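Local coordinates for protein Xaa-Pro dipeptidase (Pyrococcus horikoshii, PDB 1WY2) that probably splits dipeptides that carry proline at the C-terminal position and a nonpolar residue before it, as a dimeric metallopeptidase of the M24B family, at residues L91-E94 against S95-Y99. Sequence-based numbering, arbitrary orientation. Where two conformers were deposited one is given.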
loop_
_atom_site.group_PDB
_atom_site.type_symbol
_atom_site.label_atom_id
_atom_site.label_comp_id
_atom_site.label_asym_id
_atom_site.label_seq_id
_atom_site.Cartn_x
_atom_site.Cartn_y
_atom_site.Cartn_z
ATOM N N LEU A 91 -23.145 -15.477 3.247
ATOM C CA LEU A 91 -21.959 -14.903 3.880
ATOM C C LEU A 91 -21.841 -13.398 3.655
ATOM O O LEU A 91 -21.902 -12.928 2.521
ATOM C CB LEU A 91 -20.692 -15.582 3.341
ATOM C CG LEU A 91 -19.347 -15.131 3.921
ATOM C CD1 LEU A 91 -19.209 -15.641 5.357
ATOM C CD2 LEU A 91 -18.206 -15.663 3.069
ATOM N N GLY A 92 -21.667 -12.647 4.740
ATOM C CA GLY A 92 -21.516 -11.205 4.622
ATOM C C GLY A 92 -20.049 -10.900 4.381
ATOM O O GLY A 92 -19.190 -11.431 5.084
ATOM N N ILE A 93 -19.755 -10.051 3.398
ATOM C CA ILE A 93 -18.368 -9.718 3.077
ATOM C C ILE A 93 -18.129 -8.231 2.828
ATOM O O ILE A 93 -19.064 -7.467 2.586
ATOM C CB ILE A 93 -17.873 -10.490 1.824
ATOM C CG1 ILE A 93 -18.740 -10.138 0.612
ATOM C CG2 ILE A 93 -17.913 -11.996 2.085
ATOM C CD1 ILE A 93 -18.167 -10.639 -0.713
ATOM N N GLU A 94 -16.860 -7.834 2.896
ATOM C CA GLU A 94 -16.461 -6.445 2.666
ATOM C C GLU A 94 -16.448 -6.156 1.167
ATOM O O GLU A 94 -16.200 -7.047 0.357
ATOM C CB GLU A 94 -15.058 -6.200 3.212
ATOM C CG GLU A 94 -14.889 -6.473 4.693
ATOM C CD GLU A 94 -13.476 -6.901 5.026
ATOM O OE1 GLU A 94 -13.030 -7.941 4.488
ATOM O OE2 GLU A 94 -12.806 -6.207 5.819
ATOM N N SER A 95 -16.694 -4.904 0.805
ATOM C CA SER A 95 -16.702 -4.519 -0.601
ATOM C C SER A 95 -15.306 -4.615 -1.208
ATOM O O SER A 95 -15.145 -4.525 -2.425
ATOM C CB SER A 95 -17.232 -3.094 -0.750
ATOM O OG SER A 95 -18.591 -3.017 -0.352
ATOM N N SER A 96 -14.306 -4.810 -0.355
ATOM C CA SER A 96 -12.921 -4.910 -0.799
ATOM C C SER A 96 -12.458 -6.342 -1.083
ATOM O O SER A 96 -11.369 -6.545 -1.615
ATOM C CB SER A 96 -12.001 -4.289 0.251
ATOM O OG SER A 96 -12.221 -4.880 1.524
ATOM N N LEU A 97 -13.276 -7.329 -0.731
ATOM C CA LEU A 97 -12.889 -8.723 -0.947
ATOM C C LEU A 97 -12.696 -8.989 -2.437
ATOM O O LEU A 97 -13.600 -8.762 -3.240
ATOM C CB LEU A 97 -13.944 -9.670 -0.372
ATOM C CG LEU A 97 -13.396 -11.049 0.003
ATOM C CD1 LEU A 97 -12.336 -10.892 1.091
ATOM C CD2 LEU A 97 -14.528 -11.947 0.481
ATOM N N PRO A 98 -11.506 -9.481 -2.822
ATOM C CA PRO A 98 -11.183 -9.773 -4.223
ATOM C C PRO A 98 -11.921 -10.934 -4.896
ATOM O O PRO A 98 -12.295 -11.922 -4.259
ATOM C CB PRO A 98 -9.669 -9.971 -4.186
ATOM C CG PRO A 98 -9.442 -10.570 -2.833
ATOM C CD PRO A 98 -10.344 -9.733 -1.947
ATOM N N TYR A 99 -12.115 -10.789 -6.203
ATOM C CA TYR A 99 -12.802 -11.773 -7.035
ATOM C C TYR A 99 -12.269 -13.196 -6.864
ATOM O O TYR A 99 -13.039 -14.133 -6.648
ATOM C CB TYR A 99 -12.684 -11.353 -8.506
ATOM C CG TYR A 99 -13.337 -12.304 -9.482
ATOM C CD1 TYR A 99 -14.724 -12.401 -9.569
ATOM C CD2 TYR A 99 -12.565 -13.109 -10.318
ATOM C CE1 TYR A 99 -15.327 -13.277 -10.466
ATOM C CE2 TYR A 99 -13.158 -13.988 -11.218
ATOM C CZ TYR A 99 -14.537 -14.067 -11.287
ATOM O OH TYR A 99 -15.125 -14.927 -12.186
HETATM O O HOH W 1 -11.629 -7.458 2.065
#
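Between Glu94 and Leu97 the chain folds into a type I beta turn directly after strand 90-93, and the reversal is closed by the hydrogen bond from Leu97 N to Glu94 O (3.1 Å). Beyond the turn, Pro98 occupies the N-cap position of helix 99-108, so the residues 94-98 make up the short link from strand to helix. Strand 90-93 lies between the parallel strands 22-25 and 113-116 in the mixed sheet of the creatinase/prolidase N-terminal domain, and the link is away from the metal site.

On the apolar side, Leu97 bends back over the strand end. Its CG lies roughly opposite the backbone N (chi1 -155°). Leu97 CD2 meets Ile93 CG2 at 3.7 Å. The two side chains cross at about a right angle, and both rest on Ile102 of the following helix.

The polar side belongs to Glu94 and Ser96. With chi1 at 55°, the Ser96 hydroxyl is placed between its own N and carbonyl carbon, and Ser96 OG comes 3.6 Å from Glu94 CB. A water joins the two side chains: it donates to Glu94 OE1 at 2.8 Å and is hydrogen-bonded to Ser96 OG at 2.7 Å. The Glu94 carboxylate is further held by Ala26 N on OE1 and by Lys27 N and Asn30 ND2 on OE2, which ties the turn to the loop after strand 22-25 and the start of helix 28-35. Backbone bonds from Ser95, Leu97 and Tyr99 to the second subunit place this link at the dimer interface.

The buried carboxylate thus has both oxygens satisfied by N-H groups and water, an environment that would probably favour its ionised form, while Ile93 and Leu97 pack together against helix 99-108.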